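Putative lipoprotein YcdA (Bacillus subtilis subsp. subtilis str. 168, PDB 4R4G) is of unknown function but, as a putative membrane-anchored lipoprotein, joins an Ig-like N-terminal domain to a mixed alpha-beta C-terminal domain. Local coordinates at residues A[36-41]-A[99-104]; A[22-27]-A[135-140]; A[206-211]-A[278-283]; A[246-251]-A[284-289]. All coordinates share one frame; numbering follows the deposited sequence.

Interaction 1 (A[36-41]-A[99-104]); sequences DDQLVL and FFVVDK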
loop_
_atom_site.group_PDB
_atom_site.type_symbol
_atom_site.label_atom_id
_atom_site.label_comp_id
_atom_site.label_asym_id
_atom_site.label_seq_id
_atom_site.Cartn_x
_atom_site.Cartn_y
_atom_site.Cartn_z
ATOM N N ASP A 36 9.137 -6.156 9.500
ATOM C CA ASP A 36 7.841 -5.622 9.055
ATOM C C ASP A 36 7.413 -4.446 9.947
ATOM O O ASP A 36 6.680 -3.543 9.507
ATOM C CB ASP A 36 6.764 -6.733 9.059
ATOM C CG ASP A 36 7.053 -7.982 8.226
ATOM O OD1 ASP A 36 8.042 -7.970 7.441
ATOM O OD2 ASP A 36 6.275 -8.960 8.337
ATOM N N ASP A 37 7.918 -4.460 11.193
ATOM C CA ASP A 37 7.637 -3.460 12.208
ATOM C C ASP A 37 8.669 -2.315 12.201
ATOM O O ASP A 37 8.530 -1.358 12.972
ATOM C CB ASP A 37 7.578 -4.151 13.569
ATOM C CG ASP A 37 6.500 -5.220 13.620
ATOM O OD1 ASP A 37 5.329 -4.916 13.234
ATOM O OD2 ASP A 37 6.821 -6.365 14.011
ATOM N N GLN A 38 9.677 -2.393 11.312
ATOM C CA GLN A 38 10.697 -1.353 11.216
ATOM C C GLN A 38 10.448 -0.455 10.040
ATOM O O GLN A 38 9.754 -0.835 9.085
ATOM C CB GLN A 38 12.109 -1.940 11.133
ATOM C CG GLN A 38 12.620 -2.363 12.484
ATOM C CD GLN A 38 13.942 -3.067 12.442
ATOM O OE1 GLN A 38 14.229 -3.871 11.547
ATOM N NE2 GLN A 38 14.765 -2.816 13.451
ATOM N N LEU A 39 11.021 0.755 10.127
ATOM C CA LEU A 39 10.979 1.776 9.093
ATOM C C LEU A 39 12.397 2.092 8.675
ATOM O O LEU A 39 13.358 1.519 9.209
ATOM C CB LEU A 39 10.257 3.041 9.593
ATOM C CG LEU A 39 8.770 2.904 9.930
ATOM C CD1 LEU A 39 8.226 4.207 10.470
ATOM C CD2 LEU A 39 7.946 2.483 8.693
ATOM N N VAL A 40 12.539 2.994 7.719
ATOM C CA VAL A 40 13.844 3.422 7.253
ATOM C C VAL A 40 13.892 4.914 7.475
ATOM O O VAL A 40 12.992 5.615 7.011
ATOM C CB VAL A 40 14.111 2.990 5.782
ATOM C CG1 VAL A 40 15.352 3.677 5.207
ATOM C CG2 VAL A 40 14.246 1.474 5.688
ATOM N N LEU A 41 14.892 5.399 8.231
ATOM C CA LEU A 41 15.027 6.825 8.495
ATOM C C LEU A 41 15.809 7.454 7.351
ATOM O O LEU A 41 16.940 7.043 7.078
ATOM C CB LEU A 41 15.700 7.061 9.856
ATOM C CG LEU A 41 15.767 8.501 10.367
ATOM C CD1 LEU A 41 14.449 8.926 10.983
ATOM C CD2 LEU A 41 16.872 8.648 11.368
ATOM N N PHE A 99 20.130 6.477 4.662
ATOM C CA PHE A 99 19.050 5.576 5.029
ATOM C C PHE A 99 19.515 4.607 6.108
ATOM O O PHE A 99 20.599 4.022 5.998
ATOM C CB PHE A 99 18.580 4.815 3.777
ATOM C CG PHE A 99 18.140 5.687 2.623
ATOM C CD1 PHE A 99 19.067 6.198 1.725
ATOM C CD2 PHE A 99 16.790 5.936 2.394
ATOM C CE1 PHE A 99 18.663 7.007 0.665
ATOM C CE2 PHE A 99 16.386 6.746 1.335
ATOM C CZ PHE A 99 17.325 7.291 0.490
ATOM N N PHE A 100 18.696 4.452 7.158
ATOM C CA PHE A 100 19.024 3.618 8.298
ATOM C C PHE A 100 17.818 2.872 8.787
ATOM O O PHE A 100 16.745 3.454 8.899
ATOM C CB PHE A 100 19.598 4.465 9.443
ATOM C CG PHE A 100 20.867 5.207 9.103
ATOM C CD1 PHE A 100 22.097 4.563 9.131
ATOM C CD2 PHE A 100 20.834 6.556 8.765
ATOM C CE1 PHE A 100 23.269 5.244 8.803
ATOM C CE2 PHE A 100 22.009 7.242 8.454
ATOM C CZ PHE A 100 23.215 6.578 8.456
ATOM N N VAL A 101 18.008 1.592 9.113
ATOM C CA VAL A 101 16.960 0.718 9.629
ATOM C C VAL A 101 16.727 1.107 11.087
ATOM O O VAL A 101 17.650 1.006 11.896
ATOM C CB VAL A 101 17.354 -0.779 9.469
ATOM C CG1 VAL A 101 16.238 -1.694 9.933
ATOM C CG2 VAL A 101 17.769 -1.098 8.038
ATOM N N VAL A 102 15.502 1.558 11.403
ATOM C CA VAL A 102 15.088 2.052 12.724
ATOM C C VAL A 102 13.695 1.554 13.148
ATOM O O VAL A 102 12.823 1.285 12.319
ATOM C CB VAL A 102 15.088 3.619 12.772
ATOM C CG1 VAL A 102 16.491 4.187 12.652
ATOM C CG2 VAL A 102 14.150 4.241 11.721
ATOM N N ASP A 103 13.493 1.522 14.462
ATOM C CA ASP A 103 12.232 1.287 15.148
ATOM C C ASP A 103 11.645 2.699 15.363
ATOM O O ASP A 103 12.317 3.554 15.935
ATOM C CB ASP A 103 12.474 0.511 16.459
ATOM C CG ASP A 103 13.064 -0.877 16.250
ATOM O OD1 ASP A 103 12.338 -1.760 15.762
ATOM O OD2 ASP A 103 14.242 -1.094 16.628
ATOM N N LYS A 104 10.471 2.983 14.779
ATOM C CA LYS A 104 9.775 4.287 14.787
ATOM C C LYS A 104 9.719 4.912 16.183
ATOM O O LYS A 104 9.463 4.208 17.169
ATOM C CB LYS A 104 8.332 4.106 14.232
ATOM C CG LYS A 104 7.467 5.375 14.044
ATOM C CD LYS A 104 5.975 4.986 13.883
ATOM C CE LYS A 104 5.000 6.152 13.854
ATOM N NZ LYS A 104 3.580 5.712 13.710
#
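L39, V40 and L41 pair with V102, V101 and F100 as antiparallel neighbours in the Ig-like N-terminal domain, where strands 39-48 and 93-102 lie side by side in a four-stranded sheet. Two hydrogen-bonded pairs carry the ladder. L39 N donates to V102 O at 2.9 Å and V102 N returns to L39 O at 3.1 Å; two residues on, L41 N reaches F100 O at 2.8 Å and F100 N reaches L41 O at 3.1 Å. Between them V40 and V101 form a non-hydrogen-bonded pair, with V40 CA making a CA-H...O contact to F100 O at 3.3 Å. The two short strand pieces run 139° apart, a marked twist.

L39, L41, F100 and V102 share one face. The last three of these rest on L64 of strand 62-66, so this is the inside of the sandwich. CG1 of V102 is anti to the carbonyl carbon (chi1 -67°), and it is the other methyl, CG2, that meets L41 CB at 3.7 Å. On the other face V40 CG1 lies against F99 CB at 3.7 Å and at the edge of the F99 ring, in its plane. Where the strands end, L39 CD1 lies beside the aliphatic chain of K104, both side chains pointing the same way. The amide of Q38 and the carboxylate of D103 pass close, their planes 37° apart, without a hydrogen bond between them. OE1 of Q38 instead takes S35 N, and the same oxygen touches V101 CG1 at 3.4 Å.

Interaction 2 (A[22-27]-A[135-140]); sequences VSYTLP and KILATA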
loop_
_atom_site.group_PDB
_atom_site.type_symbol
_atom_site.label_atom_id
_atom_site.label_comp_id
_atom_site.label_asym_id
_atom_site.label_seq_id
_atom_site.Cartn_x
_atom_site.Cartn_y
_atom_site.Cartn_z
ATOM N N VAL A 22 14.559 15.107 7.695
ATOM C CA VAL A 22 14.475 13.824 8.417
ATOM C C VAL A 22 13.050 13.283 8.294
ATOM O O VAL A 22 12.097 13.909 8.772
ATOM C CB VAL A 22 14.920 13.881 9.908
ATOM C CG1 VAL A 22 14.697 12.547 10.606
ATOM C CG2 VAL A 22 16.383 14.295 10.050
ATOM N N SER A 23 12.904 12.104 7.689
ATOM C CA SER A 23 11.596 11.493 7.534
ATOM C C SER A 23 11.671 9.989 7.642
ATOM O O SER A 23 12.739 9.401 7.473
ATOM C CB SER A 23 10.993 11.877 6.187
ATOM O OG SER A 23 11.765 11.375 5.112
ATOM N N TYR A 24 10.528 9.372 7.939
ATOM C CA TYR A 24 10.358 7.924 7.971
ATOM C C TYR A 24 9.925 7.474 6.594
ATOM O O TYR A 24 9.119 8.152 5.921
ATOM C CB TYR A 24 9.317 7.496 9.016
ATOM C CG TYR A 24 9.718 7.722 10.453
ATOM C CD1 TYR A 24 10.719 6.953 11.047
ATOM C CD2 TYR A 24 9.033 8.632 11.253
ATOM C CE1 TYR A 24 11.059 7.121 12.389
ATOM C CE2 TYR A 24 9.365 8.807 12.599
ATOM C CZ TYR A 24 10.385 8.054 13.160
ATOM O OH TYR A 24 10.716 8.213 14.480
ATOM N N THR A 25 10.484 6.353 6.152
ATOM C CA THR A 25 10.137 5.777 4.858
ATOM C C THR A 25 9.924 4.278 5.040
ATOM O O THR A 25 10.302 3.687 6.066
ATOM C CB THR A 25 11.201 6.080 3.764
ATOM O OG1 THR A 25 12.471 5.510 4.115
ATOM C CG2 THR A 25 11.343 7.572 3.439
ATOM N N LEU A 26 9.270 3.677 4.054
ATOM C CA LEU A 26 9.079 2.246 4.054
ATOM C C LEU A 26 10.296 1.683 3.395
ATOM O O LEU A 26 10.776 2.312 2.444
ATOM C CB LEU A 26 7.812 1.837 3.279
ATOM C CG LEU A 26 6.457 2.019 3.940
ATOM C CD1 LEU A 26 5.391 1.733 2.942
ATOM C CD2 LEU A 26 6.274 1.088 5.136
ATOM N N PRO A 27 10.775 0.491 3.795
ATOM C CA PRO A 27 11.944 -0.081 3.115
ATOM C C PRO A 27 11.732 -0.368 1.615
ATOM O O PRO A 27 10.611 -0.306 1.085
ATOM C CB PRO A 27 12.202 -1.372 3.896
ATOM C CG PRO A 27 10.958 -1.654 4.641
ATOM C CD PRO A 27 10.319 -0.363 4.913
ATOM N N LYS A 135 6.592 16.601 13.663
ATOM C CA LYS A 135 6.902 16.767 12.233
ATOM C C LYS A 135 7.395 15.429 11.614
ATOM O O LYS A 135 6.786 14.913 10.663
ATOM C CB LYS A 135 7.954 17.875 12.013
ATOM C CG LYS A 135 7.728 19.194 12.780
ATOM C CD LYS A 135 8.959 20.115 12.662
ATOM C CE LYS A 135 8.781 21.522 13.202
ATOM N NZ LYS A 135 10.018 22.349 13.037
ATOM N N ILE A 136 8.461 14.848 12.208
ATOM C CA ILE A 136 9.088 13.594 11.768
ATOM C C ILE A 136 8.075 12.438 11.795
ATOM O O ILE A 136 8.081 11.630 10.869
ATOM C CB ILE A 136 10.374 13.259 12.585
ATOM C CG1 ILE A 136 11.362 14.440 12.527
ATOM C CG2 ILE A 136 11.037 11.959 12.093
ATOM C CD1 ILE A 136 12.525 14.405 13.527
ATOM N N LEU A 137 7.215 12.374 12.832
ATOM C CA LEU A 137 6.195 11.327 12.999
ATOM C C LEU A 137 5.087 11.404 11.927
ATOM O O LEU A 137 4.482 10.379 11.589
ATOM C CB LEU A 137 5.556 11.425 14.393
ATOM C CG LEU A 137 6.292 10.776 15.551
ATOM C CD1 LEU A 137 5.686 11.201 16.841
ATOM C CD2 LEU A 137 6.213 9.267 15.473
ATOM N N ALA A 138 4.828 12.626 11.410
ATOM C CA ALA A 138 3.832 12.910 10.375
ATOM C C ALA A 138 4.115 12.103 9.107
ATOM O O ALA A 138 3.199 11.527 8.502
ATOM C CB ALA A 138 3.832 14.404 10.051
ATOM N N THR A 139 5.408 12.041 8.743
ATOM C CA THR A 139 5.926 11.368 7.563
ATOM C C THR A 139 5.591 9.867 7.619
ATOM O O THR A 139 5.254 9.306 6.580
ATOM C CB THR A 139 7.421 11.666 7.413
ATOM O OG1 THR A 139 8.140 11.057 8.481
ATOM C CG2 THR A 139 7.726 13.173 7.392
ATOM N N ALA A 140 5.602 9.251 8.830
ATOM C CA ALA A 140 5.301 7.823 9.047
ATOM C C ALA A 140 3.820 7.455 8.808
ATOM O O ALA A 140 3.497 6.295 8.485
ATOM C CB ALA A 140 5.690 7.421 10.458
#
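The Y24 ring meets helix 134-141 along its CD2-CE2 side: L137 CA comes to its edge, near the ring plane, while I136 O, A140 CB and T139 OG1 approach obliquely. CE2 touches I136 CG2 at 3.6 Å, the two side chains crossing at about a right angle, and CD2 touches A140 CB at 3.6 Å. Earlier on the strand, V22 CG1 packs on I136 CG2 at 4.0 Å, and S23 CB on T139 CG2 at 3.7 Å.

One polar bond ties the strand to the helix. Y24 N donates to T139 OG1 at 3.0 Å, almost straight at 177°. T139 OG1 lies between its own backbone N and carbonyl carbon (chi1 67°), from where it also points to I136 O, a bond modelled too short for its length to be trusted. Beyond the contact, Y24 OH bonds G105 N and G131 O.

S23 and T25 bond through their backbones to strand 39-48, whereas Y24 N spends its hydrogen on a helix hydroxyl. By taking that N-H, the T139 hydroxyl couples the Ig-like domain to helix 134-141, which is consistent with the kinked helical connection between the domains.

Interaction 3 (A[206-211]-A[278-283]); sequences DNIVNG and VYPEEF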
loop_
_atom_site.group_PDB
_atom_site.type_symbol
_atom_site.label_atom_id
_atom_site.label_comp_id
_atom_site.label_asym_id
_atom_site.label_seq_id
_atom_site.Cartn_x
_atom_site.Cartn_y
_atom_site.Cartn_z
ATOM N N ASP A 206 -29.206 -7.150 -11.461
ATOM C CA ASP A 206 -28.813 -6.047 -10.575
ATOM C C ASP A 206 -28.957 -6.484 -9.126
ATOM O O ASP A 206 -28.150 -6.090 -8.288
ATOM C CB ASP A 206 -29.628 -4.768 -10.833
ATOM C CG ASP A 206 -29.239 -3.964 -12.063
ATOM O OD1 ASP A 206 -28.259 -4.350 -12.747
ATOM O OD2 ASP A 206 -29.906 -2.947 -12.340
ATOM N N ASN A 207 -29.967 -7.327 -8.838
ATOM C CA ASN A 207 -30.191 -7.852 -7.496
ATOM C C ASN A 207 -29.058 -8.793 -7.099
ATOM O O ASN A 207 -28.702 -8.834 -5.919
ATOM C CB ASN A 207 -31.547 -8.542 -7.380
ATOM C CG ASN A 207 -32.685 -7.607 -7.042
ATOM O OD1 ASN A 207 -32.535 -6.376 -6.966
ATOM N ND2 ASN A 207 -33.862 -8.180 -6.835
ATOM N N ILE A 208 -28.463 -9.498 -8.093
ATOM C CA ILE A 208 -27.328 -10.404 -7.908
ATOM C C ILE A 208 -26.095 -9.574 -7.469
ATOM O O ILE A 208 -25.473 -9.895 -6.457
ATOM C CB ILE A 208 -27.083 -11.269 -9.192
ATOM C CG1 ILE A 208 -28.015 -12.505 -9.185
ATOM C CG2 ILE A 208 -25.601 -11.701 -9.334
ATOM C CD1 ILE A 208 -28.148 -13.259 -10.491
ATOM N N VAL A 209 -25.788 -8.497 -8.192
ATOM C CA VAL A 209 -24.669 -7.599 -7.904
ATOM C C VAL A 209 -24.840 -6.966 -6.536
ATOM O O VAL A 209 -23.923 -7.040 -5.715
ATOM C CB VAL A 209 -24.544 -6.522 -8.995
ATOM C CG1 VAL A 209 -23.420 -5.545 -8.682
ATOM C CG2 VAL A 209 -24.337 -7.163 -10.357
ATOM N N ASN A 210 -26.025 -6.384 -6.277
ATOM C CA ASN A 210 -26.319 -5.727 -5.013
ATOM C C ASN A 210 -26.311 -6.715 -3.831
ATOM O O ASN A 210 -25.864 -6.347 -2.740
ATOM C CB ASN A 210 -27.625 -4.959 -5.098
ATOM C CG ASN A 210 -27.577 -3.793 -6.071
ATOM O OD1 ASN A 210 -26.507 -3.234 -6.392
ATOM N ND2 ASN A 210 -28.748 -3.398 -6.561
ATOM N N GLY A 211 -26.727 -7.958 -4.076
ATOM C CA GLY A 211 -26.707 -9.022 -3.077
ATOM C C GLY A 211 -25.298 -9.484 -2.751
ATOM O O GLY A 211 -24.944 -9.577 -1.573
ATOM N N VAL A 278 -33.178 -16.386 -6.181
ATOM C CA VAL A 278 -32.747 -16.882 -4.869
ATOM C C VAL A 278 -31.258 -16.619 -4.635
ATOM O O VAL A 278 -30.874 -16.450 -3.474
ATOM C CB VAL A 278 -33.082 -18.370 -4.590
ATOM C CG1 VAL A 278 -34.575 -18.573 -4.375
ATOM C CG2 VAL A 278 -32.548 -19.299 -5.677
ATOM N N TYR A 279 -30.431 -16.591 -5.725
ATOM C CA TYR A 279 -28.970 -16.379 -5.709
ATOM C C TYR A 279 -28.574 -15.271 -4.696
ATOM O O TYR A 279 -27.815 -15.585 -3.774
ATOM C CB TYR A 279 -28.409 -16.066 -7.120
ATOM C CG TYR A 279 -26.894 -16.091 -7.201
ATOM C CD1 TYR A 279 -26.120 -15.139 -6.539
ATOM C CD2 TYR A 279 -26.233 -17.048 -7.960
ATOM C CE1 TYR A 279 -24.723 -15.177 -6.586
ATOM C CE2 TYR A 279 -24.836 -17.101 -8.008
ATOM C CZ TYR A 279 -24.086 -16.147 -7.341
ATOM O OH TYR A 279 -22.712 -16.191 -7.397
ATOM N N PRO A 280 -29.100 -14.014 -4.802
ATOM C CA PRO A 280 -28.730 -12.979 -3.818
ATOM C C PRO A 280 -29.008 -13.354 -2.359
ATOM O O PRO A 280 -28.172 -13.130 -1.481
ATOM C CB PRO A 280 -29.619 -11.786 -4.212
ATOM C CG PRO A 280 -29.962 -12.004 -5.630
ATOM C CD PRO A 280 -30.022 -13.468 -5.828
ATOM N N GLU A 281 -30.177 -13.933 -2.107
ATOM C CA GLU A 281 -30.640 -14.250 -0.764
ATOM C C GLU A 281 -29.843 -15.398 -0.160
ATOM O O GLU A 281 -29.575 -15.375 1.047
ATOM C CB GLU A 281 -32.159 -14.512 -0.771
ATOM C CG GLU A 281 -33.000 -13.382 -1.403
ATOM C CD GLU A 281 -32.578 -11.921 -1.219
ATOM O OE1 GLU A 281 -32.474 -11.462 -0.056
ATOM O OE2 GLU A 281 -32.366 -11.228 -2.243
ATOM N N GLU A 282 -29.373 -16.328 -1.007
ATOM C CA GLU A 282 -28.557 -17.461 -0.576
ATOM C C GLU A 282 -27.098 -17.051 -0.389
ATOM O O GLU A 282 -26.463 -17.531 0.548
ATOM C CB GLU A 282 -28.674 -18.639 -1.552
ATOM C CG GLU A 282 -30.002 -19.363 -1.477
ATOM C CD GLU A 282 -30.443 -19.863 -0.109
ATOM O OE1 GLU A 282 -29.644 -20.523 0.599
ATOM O OE2 GLU A 282 -31.625 -19.623 0.228
ATOM N N PHE A 283 -26.567 -16.165 -1.261
ATOM C CA PHE A 283 -25.199 -15.642 -1.130
ATOM C C PHE A 283 -25.044 -14.893 0.201
ATOM O O PHE A 283 -24.066 -15.094 0.904
ATOM C CB PHE A 283 -24.847 -14.707 -2.304
ATOM C CG PHE A 283 -23.394 -14.286 -2.309
ATOM C CD1 PHE A 283 -22.958 -13.214 -1.534
ATOM C CD2 PHE A 283 -22.453 -14.988 -3.053
ATOM C CE1 PHE A 283 -21.614 -12.852 -1.505
ATOM C CE2 PHE A 283 -21.106 -14.608 -3.039
ATOM C CZ PHE A 283 -20.698 -13.538 -2.270
#
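I208 and P280 form the apolar heart of this contact, where helices 203-219 and 268-283 run nearly parallel. The axes of the short helical pieces are 8° apart in direction and approach to 8.3 Å. I208 CG1, anti to its carbonyl carbon, reaches P280 CD at 4.0 Å and Y279 CB at 4.1 Å. The I208 and P280 side chains pass at a slant, and CG1 meets the Y279 ring obliquely.

The backbone of 206-211 supplies the rest of the packing. P280 lays its ring beside the N207 carbonyl, CG being 3.4 Å from N207 O. That oxygen is already used inside its own helix, taking G211 N at 2.8 Å. With no side chain on G211, its CA comes to 4.2 Å from P280 CB, and G211 O lies 4.1 Å from F283 CD1, oblique to that ring.

No hydrogen bond crosses between the segments. As a proline, P280 has no N-H to give to the preceding turn, and helix 268-283 is kinked there. Y279 and F283, each with CG anti to the backbone N, extend on to I212 of helix 203-219 and L248 of helix 248-260.

This is close glycine-proline packing of two near-parallel helices, joining a helix that precedes the beta hairpin to one that follows it in the C-terminal alpha(2)-beta(2)-alpha(2)-beta-alpha domain.

Interaction 4 (A[246-251]-A[284-289]); sequences SSLSDR and KKLGPA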
loop_
_atom_site.group_PDB
_atom_site.type_symbol
_atom_site.label_atom_id
_atom_site.label_comp_id
_atom_site.label_asym_id
_atom_site.label_seq_id
_atom_site.Cartn_x
_atom_site.Cartn_y
_atom_site.Cartn_z
ATOM N N SER A 246 -18.549 -22.228 -1.367
ATOM C CA SER A 246 -18.440 -23.641 -1.716
ATOM C C SER A 246 -19.801 -24.290 -1.791
ATOM O O SER A 246 -20.049 -25.053 -2.724
ATOM C CB SER A 246 -17.545 -24.388 -0.729
ATOM O OG SER A 246 -17.944 -24.195 0.619
ATOM N N SER A 247 -20.713 -23.917 -0.879
ATOM C CA SER A 247 -22.067 -24.484 -0.827
ATOM C C SER A 247 -23.076 -23.841 -1.763
ATOM O O SER A 247 -24.133 -24.442 -1.963
ATOM C CB SER A 247 -22.622 -24.385 0.589
ATOM O OG SER A 247 -22.679 -23.039 1.031
ATOM N N LEU A 248 -22.798 -22.638 -2.319
ATOM C CA LEU A 248 -23.763 -21.866 -3.137
ATOM C C LEU A 248 -24.423 -22.691 -4.244
ATOM O O LEU A 248 -25.646 -22.598 -4.436
ATOM C CB LEU A 248 -23.124 -20.594 -3.716
ATOM C CG LEU A 248 -24.060 -19.502 -4.255
ATOM C CD1 LEU A 248 -25.193 -19.173 -3.289
ATOM C CD2 LEU A 248 -23.280 -18.256 -4.582
ATOM N N SER A 249 -23.625 -23.524 -4.931
ATOM C CA SER A 249 -24.082 -24.453 -5.979
ATOM C C SER A 249 -25.264 -25.256 -5.483
ATOM O O SER A 249 -26.365 -25.112 -6.014
ATOM C CB SER A 249 -22.944 -25.397 -6.384
ATOM O OG SER A 249 -22.427 -26.139 -5.286
ATOM N N ASP A 250 -25.039 -26.028 -4.393
ATOM C CA ASP A 250 -26.019 -26.905 -3.746
ATOM C C ASP A 250 -27.221 -26.118 -3.217
ATOM O O ASP A 250 -28.344 -26.540 -3.436
ATOM C CB ASP A 250 -25.367 -27.728 -2.618
ATOM C CG ASP A 250 -24.230 -28.639 -3.068
ATOM O OD1 ASP A 250 -24.408 -29.359 -4.077
ATOM O OD2 ASP A 250 -23.178 -28.660 -2.388
ATOM N N ARG A 251 -26.993 -24.962 -2.581
ATOM C CA ARG A 251 -28.059 -24.120 -2.038
ATOM C C ARG A 251 -29.040 -23.716 -3.107
ATOM O O ARG A 251 -30.246 -23.752 -2.859
ATOM C CB ARG A 251 -27.487 -22.869 -1.385
ATOM C CG ARG A 251 -26.596 -23.170 -0.216
ATOM C CD ARG A 251 -26.026 -21.883 0.292
ATOM N NE ARG A 251 -26.639 -21.534 1.562
ATOM C CZ ARG A 251 -25.999 -21.595 2.712
ATOM N NH1 ARG A 251 -24.726 -21.956 2.752
ATOM N NH2 ARG A 251 -26.624 -21.296 3.836
ATOM N N LYS A 284 -26.008 -14.028 0.534
ATOM C CA LYS A 284 -26.082 -13.254 1.774
ATOM C C LYS A 284 -26.075 -14.163 3.023
ATOM O O LYS A 284 -25.805 -13.671 4.112
ATOM C CB LYS A 284 -27.364 -12.394 1.787
ATOM C CG LYS A 284 -27.312 -11.061 1.021
ATOM C CD LYS A 284 -28.746 -10.470 0.980
ATOM C CE LYS A 284 -28.944 -9.327 0.015
ATOM N NZ LYS A 284 -30.374 -8.935 -0.072
ATOM N N LYS A 285 -26.380 -15.468 2.873
ATOM C CA LYS A 285 -26.403 -16.464 3.953
ATOM C C LYS A 285 -25.024 -17.091 4.224
ATOM O O LYS A 285 -24.873 -17.783 5.233
ATOM C CB LYS A 285 -27.349 -17.598 3.596
ATOM C CG LYS A 285 -28.822 -17.274 3.648
ATOM C CD LYS A 285 -29.582 -18.574 3.585
ATOM C CE LYS A 285 -30.991 -18.357 3.172
ATOM N NZ LYS A 285 -31.677 -19.650 2.982
ATOM N N LEU A 286 -24.046 -16.921 3.299
ATOM C CA LEU A 286 -22.739 -17.554 3.413
ATOM C C LEU A 286 -21.816 -16.815 4.365
ATOM O O LEU A 286 -21.840 -15.587 4.429
ATOM C CB LEU A 286 -22.044 -17.656 2.054
ATOM C CG LEU A 286 -22.775 -18.133 0.835
ATOM C CD1 LEU A 286 -22.040 -17.656 -0.412
ATOM C CD2 LEU A 286 -22.922 -19.632 0.810
ATOM N N GLY A 287 -20.935 -17.558 5.017
ATOM C CA GLY A 287 -19.947 -16.979 5.922
ATOM C C GLY A 287 -18.539 -16.930 5.370
ATOM O O GLY A 287 -18.275 -17.467 4.293
ATOM N N PRO A 288 -17.592 -16.305 6.089
ATOM C CA PRO A 288 -16.214 -16.278 5.593
ATOM C C PRO A 288 -15.554 -17.651 5.584
ATOM O O PRO A 288 -15.954 -18.558 6.333
ATOM C CB PRO A 288 -15.491 -15.348 6.568
ATOM C CG PRO A 288 -16.522 -14.739 7.409
ATOM C CD PRO A 288 -17.691 -15.639 7.396
ATOM N N ALA A 289 -14.547 -17.795 4.712
ATOM C CA ALA A 289 -13.751 -19.001 4.591
ATOM C C ALA A 289 -12.694 -19.014 5.690
ATOM O O ALA A 289 -12.375 -17.955 6.246
ATOM C CB ALA A 289 -13.106 -19.058 3.219
#
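L248 and L286 mark the closest backbone approach, their CA atoms 7.9 Å apart, so side chains make most of the contact. Segment 246-251 leads into the first turn of helix 248-260, with R251 N bonded to S247 O at 3.0 Å. Segment 284-289 has no regular structure; it turns extended at L286 and stays so to A289.

L286 CD2 is the atom that does most of the touching. It lies 3.4 Å from S247 OG and 3.5 Å from R251 NH1, and the L286 and R251 side chains slide past each other in opposite directions. CD1, the other branch, meets L248 CD2 more loosely, at 4.4 Å. R251 NH1 donates to S247 OG at 2.9 Å; the oxygen lies at the guanidinium edge, only 6° out of its plane. A chi1 of 59° turns S247 OG back over the main chain, in position for this bond. The R251 chain bends at chi3, and NH2 comes to 3.8 Å from K285 CB.

E282 probably eases the meeting of like charges here, through a salt bridge to K285 NZ and a long, weak ion pair with R251 NE. L248 also packs on Y279 and F283 of helix 268-283. Past that helix the loop runs alongside strand 233-244: L286 rests on V243, while G287 and A289 bond through their backbones to D244 and P242.

The contacts form two clusters on opposite sides of the chain's centre. Interactions 1 and 2 lie 9 Å apart between centres and share the sheet in which strands 16-25 and 39-48 are neighbours; V40 O and T25 N probably hydrogen-bond between them. Interaction 1 is nested along the chain within the loop closed by interaction 2. Interactions 3 and 4, with centres 12 Å apart, both belong to the C-terminal domain; their segments alternate in sequence, and helix 268-283 packs against both 203-219 and 248-260. The clusters are 43 to 46 Å apart, centre to centre. The chain thus completes one packed unit before building the other, as expected of a two-domain protein.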